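Local coordinates for putative uncharacterized protein Smu.1393c (Streptococcus mutans, PDB 4L9A) that probably hydrolyses carboxylic ester bonds, as a carboxylesterase-like member of the alpha/beta hydrolase fold, at residues R94-V97 and N98-M102; F122-L125 and Q126-Q130; G221-D224 and F225-G228. All coordinates share one frame; numbering follows the deposited sequence.

Contact 1: residues R94-V97 and N98-M102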
loop_
_atom_site.group_PDB
_atom_site.type_symbol
_atom_site.label_atom_id
_atom_site.label_comp_id
_atom_site.label_asym_id
_atom_site.label_seq_id
_atom_site.Cartn_x
_atom_site.Cartn_y
_atom_site.Cartn_z
ATOM N N ARG A 94 -14.662 -5.832 2.625
ATOM C CA ARG A 94 -15.657 -5.459 1.631
ATOM C C ARG A 94 -16.068 -4.001 1.812
ATOM O O ARG A 94 -16.295 -3.274 0.830
ATOM C CB ARG A 94 -16.893 -6.353 1.745
ATOM C CG ARG A 94 -18.033 -5.951 0.804
ATOM C CD ARG A 94 -19.385 -6.515 1.260
ATOM N NE ARG A 94 -19.950 -5.772 2.387
ATOM C CZ ARG A 94 -20.976 -4.932 2.290
ATOM N NH1 ARG A 94 -21.563 -4.728 1.116
ATOM N NH2 ARG A 94 -21.424 -4.301 3.367
ATOM N N ASP A 95 -16.179 -3.582 3.071
ATOM C CA ASP A 95 -16.584 -2.208 3.373
ATOM C C ASP A 95 -15.501 -1.236 2.914
ATOM O O ASP A 95 -15.784 -0.225 2.263
ATOM C CB ASP A 95 -16.897 -2.041 4.870
ATOM C CG ASP A 95 -18.057 -2.925 5.329
ATOM O OD1 ASP A 95 -19.143 -2.862 4.711
ATOM O OD2 ASP A 95 -17.886 -3.695 6.300
ATOM N N TRP A 96 -14.253 -1.565 3.235
ATOM C CA TRP A 96 -13.135 -0.709 2.864
ATOM C C TRP A 96 -12.985 -0.678 1.338
ATOM O O TRP A 96 -12.784 0.385 0.755
ATOM C CB TRP A 96 -11.870 -1.175 3.576
ATOM C CG TRP A 96 -10.595 -0.482 3.208
ATOM C CD1 TRP A 96 -9.405 -1.083 2.913
ATOM C CD2 TRP A 96 -10.363 0.936 3.119
ATOM N NE1 TRP A 96 -8.450 -0.133 2.652
ATOM C CE2 TRP A 96 -9.008 1.106 2.764
ATOM C CE3 TRP A 96 -11.168 2.065 3.304
ATOM C CZ2 TRP A 96 -8.444 2.371 2.584
ATOM C CZ3 TRP A 96 -10.606 3.317 3.113
ATOM C CH2 TRP A 96 -9.251 3.460 2.767
ATOM N N VAL A 97 -13.121 -1.837 0.689
ATOM C CA VAL A 97 -13.112 -1.887 -0.772
ATOM C C VAL A 97 -14.241 -1.045 -1.410
ATOM O O VAL A 97 -14.008 -0.342 -2.397
ATOM C CB VAL A 97 -13.165 -3.343 -1.298
ATOM C CG1 VAL A 97 -13.413 -3.372 -2.809
ATOM C CG2 VAL A 97 -11.861 -4.064 -0.978
ATOM N N ASN A 98 -15.455 -1.126 -0.861
ATOM C CA ASN A 98 -16.557 -0.289 -1.342
ATOM C C ASN A 98 -16.261 1.200 -1.171
ATOM O O ASN A 98 -16.591 2.002 -2.035
ATOM C CB ASN A 98 -17.905 -0.676 -0.694
ATOM C CG ASN A 98 -18.438 -2.003 -1.220
ATOM O OD1 ASN A 98 -18.002 -2.471 -2.269
ATOM N ND2 ASN A 98 -19.377 -2.614 -0.497
ATOM N N ALA A 99 -15.614 1.567 -0.070
ATOM C CA ALA A 99 -15.259 2.971 0.145
ATOM C C ALA A 99 -14.243 3.420 -0.905
ATOM O O ALA A 99 -14.364 4.499 -1.475
ATOM C CB ALA A 99 -14.707 3.176 1.540
ATOM N N ILE A 100 -13.244 2.583 -1.175
ATOM C CA ILE A 100 -12.250 2.921 -2.189
ATOM C C ILE A 100 -12.880 3.073 -3.571
ATOM O O ILE A 100 -12.563 4.014 -4.297
ATOM C CB ILE A 100 -11.088 1.902 -2.225
ATOM C CG1 ILE A 100 -10.327 1.951 -0.900
ATOM C CG2 ILE A 100 -10.152 2.186 -3.398
ATOM C CD1 ILE A 100 -9.285 0.837 -0.718
ATOM N N LEU A 101 -13.778 2.160 -3.931
ATOM C CA LEU A 101 -14.490 2.264 -5.210
ATOM C C LEU A 101 -15.337 3.538 -5.355
ATOM O O LEU A 101 -15.481 4.080 -6.454
ATOM C CB LEU A 101 -15.354 1.026 -5.450
ATOM C CG LEU A 101 -14.551 -0.260 -5.661
ATOM C CD1 LEU A 101 -15.487 -1.461 -5.573
ATOM C CD2 LEU A 101 -13.817 -0.226 -7.003
HETATM N N MSE A 102 -15.911 4.000 -4.253
HETATM C CA MSE A 102 -16.626 5.268 -4.247
HETATM C C MSE A 102 -15.651 6.394 -4.538
HETATM O O MSE A 102 -15.966 7.347 -5.259
HETATM C CB MSE A 102 -17.231 5.519 -2.881
HETATM C CG MSE A 102 -18.605 4.970 -2.684
HETATM SE SE MSE A 102 -19.381 5.988 -1.215
HETATM C CE MSE A 102 -19.299 7.769 -2.026
#
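Ile100 reaches back one helical turn to the indole of Trp96, the i to i+4 pairing by which a helix builds a continuous apolar face. From the branch point outward, CB of Ile100 lies over the turn behind it, near the carbonyl oxygens of Trp96 and Val97. CG1 comes within 3.4 Å of Trp96 O and begins to pass across the indole near CZ2, and CD1 completes the approach above the ring. This methyl stands 3.7 Å from the centroid of the five-membered ring of Trp96, a CH-pi contact over the face, 23° from the normal. Trp96 sends its CG away from its own backbone N (chi1 174°), which carries the indole outward and somewhat toward the C-terminal end, where the Ile100 methyl meets it. Ala99 CB meets Trp96 CE3 obliquely at 4.1 Å. One step on, Val97 and Leu101 run alongside each other, with CG1 of Val97 3.9 Å from CD1 of Leu101. Asn98 ND2 lies over one face of the Arg94 guanidinium, 3.4 Å from Arg94 NH1; both are donors, so no hydrogen bond forms. Arg94 NH2 makes a salt bridge with Asp95 OD1, while Asp95 OD2 accepts a hydrogen bond from Gly92 N. Trp96 and Ile100 both reach Ile75, while Val97, Ile100 and Leu101 pack against helix 120-130, so helix 93-106 rests on strand 71-75 and alongside helix 120-130.

Contact 2: residues F122-L125 and Q126-Q130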
loop_
_atom_site.group_PDB
_atom_site.type_symbol
_atom_site.label_atom_id
_atom_site.label_comp_id
_atom_site.label_asym_id
_atom_site.label_seq_id
_atom_site.Cartn_x
_atom_site.Cartn_y
_atom_site.Cartn_z
ATOM N N PHE A 122 -4.375 -6.745 -0.034
ATOM C CA PHE A 122 -5.685 -7.394 0.095
ATOM C C PHE A 122 -6.806 -6.580 -0.562
ATOM O O PHE A 122 -7.590 -7.111 -1.351
ATOM C CB PHE A 122 -5.999 -7.725 1.562
ATOM C CG PHE A 122 -5.163 -8.867 2.115
ATOM C CD1 PHE A 122 -5.282 -10.142 1.587
ATOM C CD2 PHE A 122 -4.264 -8.663 3.148
ATOM C CE1 PHE A 122 -4.526 -11.188 2.081
ATOM C CE2 PHE A 122 -3.489 -9.728 3.647
ATOM C CZ PHE A 122 -3.630 -10.974 3.110
ATOM N N ALA A 123 -6.886 -5.294 -0.238
ATOM C CA ALA A 123 -7.851 -4.421 -0.907
ATOM C C ALA A 123 -7.597 -4.406 -2.413
ATOM O O ALA A 123 -8.523 -4.473 -3.203
ATOM C CB ALA A 123 -7.785 -2.995 -0.331
ATOM N N ALA A 124 -6.326 -4.324 -2.802
ATOM C CA ALA A 124 -5.968 -4.201 -4.213
ATOM C C ALA A 124 -6.533 -5.344 -5.048
ATOM O O ALA A 124 -7.034 -5.139 -6.151
ATOM C CB ALA A 124 -4.436 -4.111 -4.371
ATOM N N LEU A 125 -6.451 -6.562 -4.526
ATOM C CA LEU A 125 -6.955 -7.707 -5.269
ATOM C C LEU A 125 -8.462 -7.579 -5.523
ATOM O O LEU A 125 -8.939 -7.869 -6.616
ATOM C CB LEU A 125 -6.616 -9.002 -4.533
ATOM C CG LEU A 125 -5.118 -9.324 -4.552
ATOM C CD1 LEU A 125 -4.774 -10.337 -3.465
ATOM C CD2 LEU A 125 -4.730 -9.848 -5.944
ATOM N N GLN A 126 -9.209 -7.131 -4.521
ATOM C CA GLN A 126 -10.662 -6.998 -4.676
ATOM C C GLN A 126 -11.012 -5.852 -5.614
ATOM O O GLN A 126 -11.902 -5.975 -6.442
ATOM C CB GLN A 126 -11.334 -6.787 -3.317
ATOM C CG GLN A 126 -10.914 -7.802 -2.272
ATOM C CD GLN A 126 -11.336 -9.211 -2.637
ATOM O OE1 GLN A 126 -12.236 -9.404 -3.452
ATOM N NE2 GLN A 126 -10.691 -10.204 -2.028
ATOM N N ILE A 127 -10.303 -4.736 -5.475
ATOM C CA ILE A 127 -10.499 -3.576 -6.340
ATOM C C ILE A 127 -10.361 -3.934 -7.824
ATOM O O ILE A 127 -11.219 -3.607 -8.644
ATOM C CB ILE A 127 -9.496 -2.455 -5.971
ATOM C CG1 ILE A 127 -9.753 -1.969 -4.542
ATOM C CG2 ILE A 127 -9.578 -1.305 -6.969
ATOM C CD1 ILE A 127 -8.627 -1.148 -3.957
HETATM N N MSE A 128 -9.280 -4.615 -8.177
HETATM C CA MSE A 128 -9.046 -4.958 -9.575
HETATM C C MSE A 128 -10.098 -5.941 -10.082
HETATM O O MSE A 128 -10.451 -5.933 -11.255
HETATM C CB MSE A 128 -7.635 -5.523 -9.764
HETATM C CG MSE A 128 -6.534 -4.536 -9.383
HETATM SE SE MSE A 128 -4.717 -5.242 -9.744
HETATM C CE MSE A 128 -4.541 -6.452 -8.206
ATOM N N ASN A 129 -10.606 -6.778 -9.187
ATOM C CA ASN A 129 -11.633 -7.750 -9.547
ATOM C C ASN A 129 -13.034 -7.127 -9.653
ATOM O O ASN A 129 -13.903 -7.660 -10.343
ATOM C CB ASN A 129 -11.601 -8.917 -8.545
ATOM C CG ASN A 129 -12.637 -9.984 -8.834
ATOM O OD1 ASN A 129 -12.555 -10.702 -9.834
ATOM N ND2 ASN A 129 -13.608 -10.117 -7.937
ATOM N N GLN A 130 -13.254 -5.983 -9.002
ATOM C CA GLN A 130 -14.609 -5.418 -8.926
ATOM C C GLN A 130 -14.827 -4.087 -9.652
ATOM O O GLN A 130 -15.966 -3.737 -9.964
ATOM C CB GLN A 130 -15.037 -5.234 -7.470
ATOM C CG GLN A 130 -15.007 -6.479 -6.615
ATOM C CD GLN A 130 -15.408 -6.181 -5.187
ATOM O OE1 GLN A 130 -16.257 -5.315 -4.936
ATOM N NE2 GLN A 130 -14.792 -6.883 -4.238
HETATM O O HOH W 1 -8.187 -9.859 -1.280
#
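Gln126 folds back toward the carbonyl of Phe122, illustrating how a bent side chain can serve a backbone oxygen through water. Its first torsion (chi1 -50°) sets CG beside the backbone N and 3.5 Å from Phe122 O; the bend at chi2 (-64°) then brings the amide round beside the helix. There NE2 of Gln126 gives a hydrogen bond of 2.6 Å to a water, and the same water donates to Phe122 O at 2.8 Å. Selenomethionine Met128 also curls back: its chain is extended through chi2 and turns at chi3 (-77°), crossing that of Leu125, with Met128 CE 4.1 Å from Leu125 CD2 and 3.5 Å from Ala124 O. Ile127 places its CG1 branch beside the preceding turn, with CD1 at 4.2 Å from Ala123 CB. Of the backbone bonds joining the two segments, Asn129 N to Leu125 O is the longest, 3.3 Å, near the end of the helix. The chemistry is therefore divided. Apolar groups of Ala124, Ile127 and Met128 supply the surface that meets strand 111-117 in this beta-alpha-beta unit, whereas the amide of Gln126 and its water provide polar bonding at the helix flank, where NE2 also has a weak hydrogen bond to Thr227 OG1.

Contact 3: residues G221-D224 and F225-G228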
loop_
_atom_site.group_PDB
_atom_site.type_symbol
_atom_site.label_atom_id
_atom_site.label_comp_id
_atom_site.label_asym_id
_atom_site.label_seq_id
_atom_site.Cartn_x
_atom_site.Cartn_y
_atom_site.Cartn_z
ATOM N N GLY A 221 -11.051 -12.167 6.843
ATOM C CA GLY A 221 -11.652 -13.485 6.961
ATOM C C GLY A 221 -11.322 -14.358 5.761
ATOM O O GLY A 221 -10.756 -13.876 4.777
ATOM N N GLU A 222 -11.679 -15.639 5.840
ATOM C CA GLU A 222 -11.383 -16.594 4.769
ATOM C C GLU A 222 -11.994 -16.149 3.451
ATOM O O GLU A 222 -11.423 -16.379 2.387
ATOM C CB GLU A 222 -11.902 -17.988 5.125
ATOM C CG GLU A 222 -11.267 -18.599 6.360
ATOM C CD GLU A 222 -9.800 -18.907 6.166
ATOM O OE1 GLU A 222 -9.341 -18.916 5.001
ATOM O OE2 GLU A 222 -9.106 -19.137 7.180
ATOM N N GLU A 223 -13.145 -15.494 3.524
ATOM C CA GLU A 223 -13.809 -14.997 2.327
ATOM C C GLU A 223 -12.976 -13.933 1.616
ATOM O O GLU A 223 -13.221 -13.615 0.456
ATOM C CB GLU A 223 -15.187 -14.441 2.676
ATOM C CG GLU A 223 -16.337 -15.332 2.242
ATOM C CD GLU A 223 -16.169 -15.856 0.828
ATOM O OE1 GLU A 223 -16.067 -17.088 0.657
ATOM O OE2 GLU A 223 -16.137 -15.037 -0.112
ATOM N N ASP A 224 -11.987 -13.390 2.317
ATOM C CA ASP A 224 -11.128 -12.355 1.755
ATOM C C ASP A 224 -9.890 -12.950 1.091
ATOM O O ASP A 224 -9.030 -12.217 0.589
ATOM C CB ASP A 224 -10.700 -11.384 2.854
ATOM C CG ASP A 224 -11.883 -10.695 3.501
ATOM O OD1 ASP A 224 -12.744 -10.192 2.749
ATOM O OD2 ASP A 224 -11.968 -10.687 4.748
ATOM N N PHE A 225 -9.798 -14.276 1.084
ATOM C CA PHE A 225 -8.585 -14.936 0.609
ATOM C C PHE A 225 -8.811 -15.764 -0.656
ATOM O O PHE A 225 -8.019 -16.661 -0.967
ATOM C CB PHE A 225 -8.021 -15.833 1.716
ATOM C CG PHE A 225 -7.644 -15.094 2.963
ATOM C CD1 PHE A 225 -7.205 -13.782 2.902
ATOM C CD2 PHE A 225 -7.744 -15.706 4.201
ATOM C CE1 PHE A 225 -6.855 -13.096 4.055
ATOM C CE2 PHE A 225 -7.399 -15.023 5.352
ATOM C CZ PHE A 225 -6.953 -13.718 5.277
ATOM N N LYS A 226 -9.879 -15.459 -1.387
ATOM C CA LYS A 226 -10.298 -16.316 -2.494
ATOM C C LYS A 226 -10.106 -15.668 -3.862
ATOM O O LYS A 226 -10.623 -16.163 -4.871
ATOM C CB LYS A 226 -11.761 -16.736 -2.327
ATOM C CG LYS A 226 -12.054 -17.534 -1.060
ATOM C CD LYS A 226 -13.529 -17.944 -0.980
ATOM C CE LYS A 226 -13.856 -18.646 0.337
ATOM N NZ LYS A 226 -13.124 -19.936 0.496
ATOM N N THR A 227 -9.357 -14.571 -3.890
ATOM C CA THR A 227 -9.197 -13.772 -5.096
ATOM C C THR A 227 -7.730 -13.707 -5.494
ATOM O O THR A 227 -6.876 -13.366 -4.679
ATOM C CB THR A 227 -9.693 -12.323 -4.862
ATOM O OG1 THR A 227 -11.009 -12.346 -4.292
ATOM C CG2 THR A 227 -9.717 -11.532 -6.159
ATOM N N GLY A 228 -7.435 -14.023 -6.746
ATOM C CA GLY A 228 -6.103 -13.800 -7.277
ATOM C C GLY A 228 -6.184 -12.715 -8.333
ATOM O O GLY A 228 -7.271 -12.247 -8.653
HETATM O O HOH W 2 -10.259 -18.863 1.815
HETATM O O HOH W 3 -11.925 -13.038 -1.661
#
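Phe225 turns its ring beneath the carbonyl of Gly221, and two oxygens meet that ring in quite different ways. Gly221 O stands 3.5 Å above the ring plane, over its centre. Glu222 OE1 instead lies in the plane at the ring edge, 3.7 Å from CD2 of Phe225, where the slightly positive C-H rim should suit a carboxylate. The carboxylate plane itself is nearly perpendicular to the ring, at 83°. The position of the ring follows from Phe225 chi1 (-61°), which sets CG beside the backbone N and folds the side chain back over the short 3-10 turn.

That turn carries the backbone bond from Phe225 N to Glu222 O, 3.0 Å long, in which the donor sits well above the carbonyl plane and away from a lone pair. Asp224 secures the start of the turn: its OD2 accepts from Gly221 N at 2.7 Å, on the anti side of the carboxylate, while its own N bonds back to Gly221 O. The oxygen over the aromatic face is thus also a hydrogen-bond acceptor.

Lys226 passes the carboxylate of Glu223, whose modelled place is doubtful, so no salt bridge is claimed. A water gripped by Glu222 O at 2.8 Å makes weak links to Glu222 OE1 and Lys226 NZ. A second water joins Glu223 O, Lys226 N and Thr227 OG1, tying the turn to the chain that leaves it.

The whole turn lies at the surface, in the connection between helix 188-206 and strand 235-239. Its aromatic ring meets Phe122 of helix 120-130 and Tyr149 of helix 146-151, in both cases with the ring planes steeply inclined to each other.

In the fold
From the N terminus, the three contacts follow in series, neither nesting nor crossing, and each closes only a local turn. Contact 1 lies on helix 93-106, after strand 71-75; contact 2 follows on helix 120-130, between the parallel strands 111-117 and 134-141. The two helices touch through Val97 CG2 and Gln126 CB at 3.6 Å, and through Ile100 and Ile127. Contact 3 comes much later, in the connection toward strand 235-239, yet returns to contact 2 where Thr227 CG2 lies 3.8 Å from Leu125 O. Contacts 1 and 3 do not touch, but contact 2 touches each, joining helix-to-helix packing in the alpha/beta hydrolase fold with a surface turn.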